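Local coordinates for magnesium-protoporphyrin O-methyltransferase (PDB 4QDK), which transfers a methyl group from S-adenosyl-L-methionine to Mg-protoporphyrin IX, giving its 13-monomethyl ester, a step of chlorophyll biosynthesis, at residues Leu65-Gly70 and Gly126-Val131; Cys71-Leu76 and Val97-Gln102; Asp135-Tyr140 and Leu160-Ala165. One frame throughout, in Å; residues are numbered along the deposited sequence.

Contact 1 (Leu65-Gly70 and Gly126-Val131); sequences LVCDAG and GKYDTV. With SAH (S-adenosyl-L-homocysteine), chain C.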
loop_
_atom_site.group_PDB
_atom_site.type_symbol
_atom_site.label_atom_id
_atom_site.label_comp_id
_atom_site.label_asym_id
_atom_site.label_seq_id
_atom_site.Cartn_x
_atom_site.Cartn_y
_atom_site.Cartn_z
ATOM N N LEU A 65 -10.188 -4.494 -10.944
ATOM C CA LEU A 65 -9.986 -5.926 -11.132
ATOM C C LEU A 65 -8.597 -6.206 -11.689
ATOM O O LEU A 65 -8.281 -5.811 -12.811
ATOM C CB LEU A 65 -11.052 -6.500 -12.066
ATOM C CG LEU A 65 -12.336 -7.004 -11.406
ATOM C CD1 LEU A 65 -13.437 -7.174 -12.442
ATOM C CD2 LEU A 65 -12.074 -8.317 -10.685
ATOM N N VAL A 66 -7.774 -6.894 -10.903
ATOM C CA VAL A 66 -6.396 -7.167 -11.291
ATOM C C VAL A 66 -6.076 -8.660 -11.242
ATOM O O VAL A 66 -6.443 -9.358 -10.291
ATOM C CB VAL A 66 -5.399 -6.402 -10.382
ATOM C CG1 VAL A 66 -3.958 -6.723 -10.763
ATOM C CG2 VAL A 66 -5.653 -4.901 -10.457
ATOM N N CYS A 67 -5.407 -9.144 -12.284
ATOM C CA CYS A 67 -4.878 -10.501 -12.311
ATOM C C CYS A 67 -3.370 -10.460 -12.093
ATOM O O CYS A 67 -2.641 -9.818 -12.850
ATOM C CB CYS A 67 -5.196 -11.177 -13.649
ATOM S SG CYS A 67 -4.338 -12.749 -13.941
ATOM N N ASP A 68 -2.912 -11.130 -11.041
ATOM C CA ASP A 68 -1.486 -11.258 -10.762
ATOM C C ASP A 68 -1.061 -12.677 -11.134
ATOM O O ASP A 68 -1.272 -13.618 -10.368
ATOM C CB ASP A 68 -1.209 -10.951 -9.283
ATOM C CG ASP A 68 0.274 -10.855 -8.963
ATOM O OD1 ASP A 68 1.097 -10.949 -9.896
ATOM O OD2 ASP A 68 0.618 -10.664 -7.773
ATOM N N ALA A 69 -0.488 -12.828 -12.327
ATOM C CA ALA A 69 -0.145 -14.142 -12.865
ATOM C C ALA A 69 1.289 -14.540 -12.522
ATOM O O ALA A 69 2.238 -13.848 -12.888
ATOM C CB ALA A 69 -0.364 -14.175 -14.377
ATOM N N GLY A 70 1.439 -15.662 -11.825
ATOM C CA GLY A 70 2.728 -16.061 -11.287
ATOM C C GLY A 70 3.026 -15.249 -10.042
ATOM O O GLY A 70 4.114 -14.696 -9.888
ATOM N N GLY A 126 -11.088 -15.848 -17.446
ATOM C CA GLY A 126 -11.674 -14.629 -16.918
ATOM C C GLY A 126 -11.228 -13.374 -17.644
ATOM O O GLY A 126 -10.480 -13.442 -18.619
ATOM N N LYS A 127 -11.701 -12.228 -17.166
ATOM C CA LYS A 127 -11.368 -10.932 -17.746
ATOM C C LYS A 127 -11.065 -9.932 -16.639
ATOM O O LYS A 127 -11.757 -9.890 -15.620
ATOM C CB LYS A 127 -12.521 -10.413 -18.611
ATOM C CG LYS A 127 -12.813 -11.251 -19.849
ATOM C CD LYS A 127 -11.681 -11.169 -20.861
ATOM C CE LYS A 127 -12.026 -11.939 -22.128
ATOM N NZ LYS A 127 -10.955 -11.833 -23.159
ATOM N N TYR A 128 -10.030 -9.125 -16.840
ATOM C CA TYR A 128 -9.578 -8.189 -15.820
ATOM C C TYR A 128 -9.237 -6.866 -16.485
ATOM O O TYR A 128 -8.918 -6.831 -17.673
ATOM C CB TYR A 128 -8.344 -8.746 -15.098
ATOM C CG TYR A 128 -8.451 -10.215 -14.748
ATOM C CD1 TYR A 128 -8.101 -11.197 -15.669
ATOM C CD2 TYR A 128 -8.904 -10.622 -13.498
ATOM C CE1 TYR A 128 -8.206 -12.540 -15.358
ATOM C CE2 TYR A 128 -9.008 -11.963 -13.177
ATOM C CZ TYR A 128 -8.656 -12.918 -14.110
ATOM O OH TYR A 128 -8.757 -14.256 -13.797
ATOM N N ASP A 129 -9.309 -5.774 -15.732
ATOM C CA ASP A 129 -8.879 -4.492 -16.272
ATOM C C ASP A 129 -7.383 -4.542 -16.525
ATOM O O ASP A 129 -6.898 -4.118 -17.575
ATOM C CB ASP A 129 -9.187 -3.351 -15.306
ATOM C CG ASP A 129 -8.591 -2.031 -15.762
ATOM O OD1 ASP A 129 -7.413 -1.760 -15.439
ATOM O OD2 ASP A 129 -9.296 -1.266 -16.452
ATOM N N THR A 130 -6.659 -5.069 -15.545
ATOM C CA THR A 130 -5.205 -5.089 -15.578
ATOM C C THR A 130 -4.672 -6.481 -15.257
ATOM O O THR A 130 -5.058 -7.092 -14.255
ATOM C CB THR A 130 -4.619 -4.072 -14.575
ATOM O OG1 THR A 130 -4.976 -2.745 -14.980
ATOM C CG2 THR A 130 -3.101 -4.191 -14.507
ATOM N N VAL A 131 -3.801 -6.981 -16.125
ATOM C CA VAL A 131 -3.130 -8.254 -15.904
ATOM C C VAL A 131 -1.643 -7.996 -15.699
ATOM O O VAL A 131 -1.024 -7.243 -16.454
ATOM C CB VAL A 131 -3.333 -9.213 -17.097
ATOM C CG1 VAL A 131 -2.580 -10.515 -16.873
ATOM C CG2 VAL A 131 -4.813 -9.485 -17.306
HETATM N N SAH C . 5.559 -12.451 -9.574
HETATM C CA SAH C . 6.002 -12.739 -8.214
HETATM C CB SAH C . 6.790 -14.043 -8.147
HETATM C CG SAH C . 7.984 -14.134 -9.090
HETATM S SD SAH C . 8.971 -15.627 -8.796
HETATM C C SAH C . 6.858 -11.598 -7.686
HETATM O O SAH C . 6.970 -11.402 -6.476
HETATM O OXT SAH C . 7.452 -10.850 -8.462
HETATM C "C5'" SAH C . 8.308 -16.403 -10.289
HETATM C "C4'" SAH C . 7.045 -17.208 -10.008
HETATM O "O4'" SAH C . 6.429 -17.574 -11.227
HETATM C "C3'" SAH C . 7.311 -18.503 -9.249
HETATM O "O3'" SAH C . 6.552 -18.491 -8.062
HETATM C "C2'" SAH C . 6.805 -19.602 -10.165
HETATM O "O2'" SAH C . 6.151 -20.630 -9.457
HETATM C "C1'" SAH C . 5.845 -18.847 -11.069
HETATM N N9 SAH C . 5.632 -19.487 -12.377
HETATM C C8 SAH C . 6.576 -20.042 -13.200
HETATM N N7 SAH C . 5.951 -20.514 -14.304
HETATM C C5 SAH C . 4.625 -20.265 -14.194
HETATM C C6 SAH C . 3.545 -20.533 -15.025
HETATM N N6 SAH C . 3.726 -21.154 -16.187
HETATM N N1 SAH C . 2.277 -20.157 -14.633
HETATM C C2 SAH C . 2.088 -19.511 -13.427
HETATM N N3 SAH C . 3.165 -19.250 -12.606
HETATM C C4 SAH C . 4.413 -19.622 -12.986
#
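Cys67 covers one face of the Tyr128 ring. Cys67 CB sits almost over the ring centre, 3.5 Å from the Tyr128 centroid, in a CH-pi contact. Val66 C approaches the ring obliquely. The setting is the parallel part of the mixed sheet of a Rossmann-like class I methyltransferase, where strands 65-69 and 130-133 are neighbours. The sulfur of Cys67 also stays above the ring, because chi1 (169°) turns SG to the side opposite the backbone N; SG lies 4.4 Å from the Tyr128 centroid, a sulfur-aromatic contact. Cys67 CB touches Val131 CG2 at 4.0 Å on the same side of the sheet. Tyr128 OH is hydrogen-bonded to Gly125 O. Were Tyr128 an alanine, Cys67 CB and SG would probably lose their aromatic cover and Gly125 O this hydroxyl partner.

The strand pairing starts beside the ring. Leu65 O accepts a bond from Thr130 N at 3.3 Å and a weak one from Asp129 N. Cys67 N gives a nearly straight bond to Thr130 O at 2.9 Å. Beyond the far end of strand 65-69, Gly70 O accepts a hydrogen bond from the amino N of S-adenosyl-L-homocysteine at 2.7 Å.

Contact 2 (Cys71-Leu76 and Val97-Gln102); sequences CGVGSL and VGEAQQ. With SAH (S-adenosyl-L-homocysteine), chain C.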
loop_
_atom_site.group_PDB
_atom_site.type_symbol
_atom_site.label_atom_id
_atom_site.label_comp_id
_atom_site.label_asym_id
_atom_site.label_seq_id
_atom_site.Cartn_x
_atom_site.Cartn_y
_atom_site.Cartn_z
ATOM N N CYS A 71 2.048 -15.195 -9.143
ATOM C CA CYS A 71 2.062 -14.261 -8.023
ATOM C C CYS A 71 3.107 -14.551 -6.948
ATOM O O CYS A 71 3.347 -13.713 -6.080
ATOM C CB CYS A 71 0.674 -14.192 -7.383
ATOM S SG CYS A 71 0.117 -15.738 -6.641
ATOM N N GLY A 72 3.718 -15.731 -7.003
ATOM C CA GLY A 72 4.689 -16.126 -5.998
ATOM C C GLY A 72 4.072 -16.138 -4.611
ATOM O O GLY A 72 2.989 -16.686 -4.413
ATOM N N VAL A 73 4.750 -15.512 -3.654
ATOM C CA VAL A 73 4.244 -15.449 -2.285
ATOM C C VAL A 73 3.384 -14.207 -2.053
ATOM O O VAL A 73 3.147 -13.805 -0.914
ATOM C CB VAL A 73 5.385 -15.496 -1.250
ATOM C CG1 VAL A 73 6.133 -16.817 -1.347
ATOM C CG2 VAL A 73 6.331 -14.326 -1.447
ATOM N N GLY A 74 2.921 -13.606 -3.145
ATOM C CA GLY A 74 2.006 -12.480 -3.074
ATOM C C GLY A 74 2.657 -11.142 -2.783
ATOM O O GLY A 74 2.003 -10.232 -2.277
ATOM N N SER A 75 3.939 -11.014 -3.117
ATOM C CA SER A 75 4.683 -9.779 -2.868
ATOM C C SER A 75 4.015 -8.552 -3.478
ATOM O O SER A 75 4.114 -7.453 -2.934
ATOM C CB SER A 75 6.116 -9.901 -3.391
ATOM O OG SER A 75 6.833 -10.895 -2.679
ATOM N N LEU A 76 3.335 -8.749 -4.606
ATOM C CA LEU A 76 2.630 -7.668 -5.283
ATOM C C LEU A 76 1.136 -7.707 -4.993
ATOM O O LEU A 76 0.495 -6.661 -4.868
ATOM C CB LEU A 76 2.871 -7.738 -6.794
ATOM C CG LEU A 76 2.054 -6.771 -7.657
ATOM C CD1 LEU A 76 2.541 -5.339 -7.494
ATOM C CD2 LEU A 76 2.082 -7.200 -9.115
ATOM N N VAL A 97 1.661 -20.637 -3.651
ATOM C CA VAL A 97 0.276 -20.243 -3.414
ATOM C C VAL A 97 -0.088 -20.347 -1.934
ATOM O O VAL A 97 -0.705 -19.441 -1.372
ATOM C CB VAL A 97 -0.700 -21.099 -4.254
ATOM C CG1 VAL A 97 -2.135 -20.896 -3.789
ATOM C CG2 VAL A 97 -0.556 -20.768 -5.732
ATOM N N GLY A 98 0.303 -21.453 -1.308
ATOM C CA GLY A 98 0.023 -21.673 0.099
ATOM C C GLY A 98 0.671 -20.624 0.982
ATOM O O GLY A 98 0.079 -20.166 1.959
ATOM N N GLU A 99 1.893 -20.237 0.631
ATOM C CA GLU A 99 2.611 -19.215 1.381
ATOM C C GLU A 99 1.952 -17.850 1.200
ATOM O O GLU A 99 1.840 -17.073 2.149
ATOM C CB GLU A 99 4.078 -19.163 0.947
ATOM C CG GLU A 99 4.936 -18.190 1.744
ATOM C CD GLU A 99 5.287 -18.707 3.125
ATOM O OE1 GLU A 99 4.891 -19.842 3.463
ATOM O OE2 GLU A 99 5.967 -17.976 3.875
ATOM N N ALA A 100 1.513 -17.567 -0.022
ATOM C CA ALA A 100 0.833 -16.312 -0.323
ATOM C C ALA A 100 -0.443 -16.175 0.502
ATOM O O ALA A 100 -0.711 -15.120 1.077
ATOM C CB ALA A 100 0.517 -16.218 -1.809
ATOM N N GLN A 101 -1.222 -17.251 0.554
ATOM C CA GLN A 101 -2.456 -17.273 1.333
ATOM C C GLN A 101 -2.186 -17.039 2.815
ATOM O O GLN A 101 -2.888 -16.270 3.466
ATOM C CB GLN A 101 -3.194 -18.602 1.138
ATOM C CG GLN A 101 -3.839 -18.767 -0.230
ATOM C CD GLN A 101 -4.376 -20.171 -0.458
ATOM O OE1 GLN A 101 -3.893 -21.135 0.135
ATOM N NE2 GLN A 101 -5.378 -20.292 -1.320
ATOM N N GLN A 102 -1.162 -17.700 3.346
ATOM C CA GLN A 102 -0.837 -17.569 4.761
ATOM C C GLN A 102 -0.301 -16.171 5.072
ATOM O O GLN A 102 -0.631 -15.588 6.106
ATOM C CB GLN A 102 0.133 -18.677 5.202
ATOM C CG GLN A 102 1.564 -18.235 5.478
ATOM C CD GLN A 102 1.870 -18.152 6.960
ATOM O OE1 GLN A 102 1.019 -18.449 7.799
ATOM N NE2 GLN A 102 3.092 -17.749 7.291
HETATM N N SAH C . 5.559 -12.451 -9.574
HETATM C CA SAH C . 6.002 -12.739 -8.214
HETATM C CB SAH C . 6.790 -14.043 -8.147
HETATM C CG SAH C . 7.984 -14.134 -9.090
HETATM S SD SAH C . 8.971 -15.627 -8.796
HETATM C C SAH C . 6.858 -11.598 -7.686
HETATM O O SAH C . 6.970 -11.402 -6.476
HETATM O OXT SAH C . 7.452 -10.850 -8.462
HETATM C "C5'" SAH C . 8.308 -16.403 -10.289
HETATM C "C4'" SAH C . 7.045 -17.208 -10.008
HETATM O "O4'" SAH C . 6.429 -17.574 -11.227
HETATM C "C3'" SAH C . 7.311 -18.503 -9.249
HETATM O "O3'" SAH C . 6.552 -18.491 -8.062
HETATM C "C2'" SAH C . 6.805 -19.602 -10.165
HETATM O "O2'" SAH C . 6.151 -20.630 -9.457
HETATM C "C1'" SAH C . 5.845 -18.847 -11.069
HETATM N N9 SAH C . 5.632 -19.487 -12.377
HETATM C C8 SAH C . 6.576 -20.042 -13.200
HETATM N N7 SAH C . 5.951 -20.514 -14.304
HETATM C C5 SAH C . 4.625 -20.265 -14.194
HETATM C C6 SAH C . 3.545 -20.533 -15.025
HETATM N N6 SAH C . 3.726 -21.154 -16.187
HETATM N N1 SAH C . 2.277 -20.157 -14.633
HETATM C C2 SAH C . 2.088 -19.511 -13.427
HETATM N N3 SAH C . 3.165 -19.250 -12.606
HETATM C C4 SAH C . 4.413 -19.622 -12.986
#
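Ala100 presses its methyl group against the backbone of Gly72, Val73 and Gly74. These residues belong to the glycine-rich loop that follows strand 65-69, the first strand in chain order, and that forms the SAM-binding glycine motif of class I methyltransferases. Ala100 CB is 3.6 Å from Gly72 O and 3.5 Å from Val73 C. Ala100 CA approaches Val73 O at 3.5 Å, a CA-H...O contact with 146° at the hydrogen. No hydrogen bond links the two segments. The small side chain lets the helix come close to the loop.

The next touch is made by side chains. Val73 and Glu99 lie side by side and point the same way, with Val73 CG1 3.6 Å from Glu99 CG. The Glu99 chain leaves with CG anti to the backbone N (chi1 -176°) and then bends at chi2 (76°). The valine thus meets its aliphatic part. The carboxylate has its own partner, a salt bridge from OE1 to Arg25. Tyr28 also packs on Val73, and Phe116 of strand 115-118 packs on Ala100.

Gly70, Gly72 and Gly74 all have positive phi. A CB on Gly74 would lie only 3.5 Å from Ala100 CB. One on Gly72 would collide with the CB of S-adenosyl-L-homocysteine. The loop is braced within itself by Gly74 N, which bonds to Cys71 O at 3.0 Å. Asp91 adds a second brace: its OD2 is hydrogen-bonded to Gly72 N, while its OD1 bonds to the ligand. The helix therefore backs a loop that faces the ligand on its other flank. There Ser75 CB is 3.5 Å from the ligand carboxylate O, and Cys71 O is 3.5 Å from the ligand CA.

Contact 3 (Asp135-Tyr140 and Leu160-Ala165); sequences DVLIHY and LILSFA. With SAH (S-adenosyl-L-homocysteine), chain C.
Asp135 meets Ser163 with both its backbone and its side chain. The contact closes a beta-alpha-beta crossover of the Rossmann-like sheet: strand 130-133, helix 142-153 and strand 159-164. Segment 135-140 is the loop between that first strand and the helix, and it lines the ligand site.

The Asp135 side chain can be followed outward. Its CB already lies near Ser163 OG. With chi1 at -63°, CG stands beside the backbone N and faces the same hydroxyl, 3.6 Å from Ser163 OG. Asp135 OD1 comes to 2.8 Å from Ser163 OG. OD1 is also hydrogen-bonded to Ser222 OG of strand 221-229. The other oxygen, OD2, is hydrogen-bonded to Tyr220 OH. The carboxylate thus joins the loop to a neighbouring strand and to the residue just before it. Ser163 OG accepts a hydrogen bond from Asp135 N at 2.6 Å, with an N-H...O angle of 142°.

Water completes the join. One water accepts from Val136 N at 2.9 Å and donates to Ser163 O at 2.7 Å. A second water also donates to Ser163 O and takes a weak bond from Ile138 N. One strand carbonyl is thus linked through water to two loop amides, the second only weakly. Next to this polar patch Leu137 CD1 packs on Leu162 CD1 at 4.3 Å. Ile149 of helix 142-153 touches both leucines.

The loop then turns to the ligand. Val136 CG2 lies 3.5 Å from O4' of S-adenosyl-L-homocysteine, on its ribose. A short 3-10 turn, residues 137-139, leads to Tyr140. The adenine meets the Tyr140 ring at its edge, with the ligand N7 in the ring plane. Tyr140 OH donates a hydrogen bond to that N7 at 2.6 Å.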
loop_
_atom_site.group_PDB
_atom_site.type_symbol
_atom_site.label_atom_id
_atom_site.label_comp_id
_atom_site.label_asym_id
_atom_site.label_seq_id
_atom_site.Cartn_x
_atom_site.Cartn_y
_atom_site.Cartn_z
ATOM N N ASP A 135 8.579 -10.892 -13.196
ATOM C CA ASP A 135 9.710 -11.786 -12.940
ATOM C C ASP A 135 9.386 -13.271 -13.127
ATOM O O ASP A 135 9.894 -14.126 -12.397
ATOM C CB ASP A 135 10.294 -11.535 -11.544
ATOM C CG ASP A 135 10.861 -10.132 -11.390
ATOM O OD1 ASP A 135 11.015 -9.432 -12.413
ATOM O OD2 ASP A 135 11.169 -9.732 -10.245
ATOM N N VAL A 136 8.543 -13.564 -14.113
ATOM C CA VAL A 136 8.167 -14.936 -14.435
ATOM C C VAL A 136 8.772 -15.361 -15.772
ATOM O O VAL A 136 9.227 -16.499 -15.936
ATOM C CB VAL A 136 6.631 -15.093 -14.516
ATOM C CG1 VAL A 136 6.250 -16.500 -14.965
ATOM C CG2 VAL A 136 5.985 -14.754 -13.180
ATOM N N LEU A 137 8.782 -14.431 -16.723
ATOM C CA LEU A 137 9.229 -14.722 -18.085
ATOM C C LEU A 137 10.697 -15.139 -18.187
ATOM O O LEU A 137 11.094 -15.790 -19.156
ATOM C CB LEU A 137 8.946 -13.529 -19.004
ATOM C CG LEU A 137 7.460 -13.234 -19.227
ATOM C CD1 LEU A 137 7.276 -11.964 -20.036
ATOM C CD2 LEU A 137 6.778 -14.410 -19.912
ATOM N N ILE A 138 11.499 -14.778 -17.190
ATOM C CA ILE A 138 12.913 -15.136 -17.170
ATOM C C ILE A 138 13.111 -16.661 -17.192
ATOM O O ILE A 138 14.162 -17.157 -17.603
ATOM C CB ILE A 138 13.623 -14.504 -15.945
ATOM C CG1 ILE A 138 15.141 -14.675 -16.035
ATOM C CG2 ILE A 138 13.075 -15.081 -14.645
ATOM C CD1 ILE A 138 15.896 -13.945 -14.944
ATOM N N HIS A 139 12.092 -17.397 -16.756
ATOM C CA HIS A 139 12.174 -18.854 -16.677
ATOM C C HIS A 139 11.801 -19.562 -17.978
ATOM O O HIS A 139 11.740 -20.793 -18.025
ATOM C CB HIS A 139 11.290 -19.371 -15.540
ATOM C CG HIS A 139 11.639 -18.802 -14.202
ATOM N ND1 HIS A 139 12.800 -19.124 -13.536
ATOM C CD2 HIS A 139 10.980 -17.924 -13.407
ATOM C CE1 HIS A 139 12.841 -18.474 -12.385
ATOM N NE2 HIS A 139 11.749 -17.739 -12.286
ATOM N N TYR A 140 11.553 -18.791 -19.033
ATOM C CA TYR A 140 11.141 -19.371 -20.309
ATOM C C TYR A 140 11.849 -18.723 -21.496
ATOM O O TYR A 140 12.083 -17.519 -21.492
ATOM C CB TYR A 140 9.624 -19.251 -20.475
ATOM C CG TYR A 140 8.838 -19.946 -19.385
ATOM C CD1 TYR A 140 8.476 -21.282 -19.507
ATOM C CD2 TYR A 140 8.461 -19.266 -18.230
ATOM C CE1 TYR A 140 7.759 -21.921 -18.513
ATOM C CE2 TYR A 140 7.744 -19.902 -17.230
ATOM C CZ TYR A 140 7.396 -21.228 -17.378
ATOM O OH TYR A 140 6.681 -21.864 -16.387
ATOM N N LEU A 160 -1.757 -4.609 -19.631
ATOM C CA LEU A 160 -0.880 -5.729 -19.320
ATOM C C LEU A 160 0.484 -5.194 -18.893
ATOM O O LEU A 160 1.119 -4.438 -19.627
ATOM C CB LEU A 160 -0.741 -6.649 -20.537
ATOM C CG LEU A 160 0.208 -7.844 -20.439
ATOM C CD1 LEU A 160 -0.188 -8.761 -19.291
ATOM C CD2 LEU A 160 0.225 -8.606 -21.760
ATOM N N ILE A 161 0.919 -5.571 -17.695
ATOM C CA ILE A 161 2.228 -5.171 -17.188
ATOM C C ILE A 161 3.138 -6.384 -17.081
ATOM O O ILE A 161 2.752 -7.410 -16.522
ATOM C CB ILE A 161 2.121 -4.485 -15.811
ATOM C CG1 ILE A 161 1.350 -3.170 -15.937
ATOM C CG2 ILE A 161 3.507 -4.226 -15.228
ATOM C CD1 ILE A 161 1.040 -2.512 -14.606
ATOM N N LEU A 162 4.342 -6.263 -17.630
ATOM C CA LEU A 162 5.296 -7.364 -17.657
ATOM C C LEU A 162 6.654 -6.899 -17.164
ATOM O O LEU A 162 7.029 -5.744 -17.357
ATOM C CB LEU A 162 5.462 -7.888 -19.086
ATOM C CG LEU A 162 4.250 -8.387 -19.868
ATOM C CD1 LEU A 162 4.673 -8.795 -21.273
ATOM C CD2 LEU A 162 3.604 -9.552 -19.145
ATOM N N SER A 163 7.398 -7.800 -16.535
ATOM C CA SER A 163 8.800 -7.536 -16.247
ATOM C C SER A 163 9.671 -8.696 -16.718
ATOM O O SER A 163 9.271 -9.859 -16.652
ATOM C CB SER A 163 9.031 -7.229 -14.761
ATOM O OG SER A 163 8.977 -8.402 -13.968
ATOM N N PHE A 164 10.858 -8.363 -17.210
ATOM C CA PHE A 164 11.769 -9.360 -17.757
ATOM C C PHE A 164 13.197 -8.859 -17.651
ATOM O O PHE A 164 13.433 -7.669 -17.434
ATOM C CB PHE A 164 11.432 -9.665 -19.220
ATOM C CG PHE A 164 11.519 -8.467 -20.130
ATOM C CD1 PHE A 164 10.459 -7.578 -20.232
ATOM C CD2 PHE A 164 12.658 -8.232 -20.885
ATOM C CE1 PHE A 164 10.532 -6.475 -21.067
ATOM C CE2 PHE A 164 12.739 -7.129 -21.721
ATOM C CZ PHE A 164 11.675 -6.249 -21.811
ATOM N N ALA A 165 14.149 -9.771 -17.807
ATOM C CA ALA A 165 15.555 -9.405 -17.774
ATOM C C ALA A 165 16.099 -9.265 -19.189
ATOM O O ALA A 165 16.095 -10.223 -19.957
ATOM C CB ALA A 165 16.354 -10.442 -17.000
HETATM N N SAH C . 5.559 -12.451 -9.574
HETATM C CA SAH C . 6.002 -12.739 -8.214
HETATM C CB SAH C . 6.790 -14.043 -8.147
HETATM C CG SAH C . 7.984 -14.134 -9.090
HETATM S SD SAH C . 8.971 -15.627 -8.796
HETATM C C SAH C . 6.858 -11.598 -7.686
HETATM O O SAH C . 6.970 -11.402 -6.476
HETATM O OXT SAH C . 7.452 -10.850 -8.462
HETATM C "C5'" SAH C . 8.308 -16.403 -10.289
HETATM C "C4'" SAH C . 7.045 -17.208 -10.008
HETATM O "O4'" SAH C . 6.429 -17.574 -11.227
HETATM C "C3'" SAH C . 7.311 -18.503 -9.249
HETATM O "O3'" SAH C . 6.552 -18.491 -8.062
HETATM C "C2'" SAH C . 6.805 -19.602 -10.165
HETATM O "O2'" SAH C . 6.151 -20.630 -9.457
HETATM C "C1'" SAH C . 5.845 -18.847 -11.069
HETATM N N9 SAH C . 5.632 -19.487 -12.377
HETATM C C8 SAH C . 6.576 -20.042 -13.200
HETATM N N7 SAH C . 5.951 -20.514 -14.304
HETATM C C5 SAH C . 4.625 -20.265 -14.194
HETATM C C6 SAH C . 3.545 -20.533 -15.025
HETATM N N6 SAH C . 3.726 -21.154 -16.187
HETATM N N1 SAH C . 2.277 -20.157 -14.633
HETATM C C2 SAH C . 2.088 -19.511 -13.427
HETATM N N3 SAH C . 3.165 -19.250 -12.606
HETATM C C4 SAH C . 4.413 -19.622 -12.986
HETATM O O HOH W 1 7.499 -11.801 -16.138
HETATM O O HOH W 2 10.824 -12.068 -16.059
#

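Overall arrangement
All three contacts touch S-adenosyl-L-homocysteine. Contact 1 is partly buried and joins two adjacent parallel strands by backbone bonds and an aromatic face; it reaches the ligand only through Gly70. Contacts 2 and 3 are buried. Contact 2 sets a loop against a helix by close packing of a methyl group on backbone and of aliphatic carbons, without a hydrogen bond between its segments. Contact 3 adds polar side chains and two waters to its apolar packing. Contacts 1 and 3 share the sheet, since strands 130-133 and 159-164 are neighbours and Val131 O probably bonds to Ile161 N. Contact 2 is nested in the loop closed by contact 1, and contact 3 follows both.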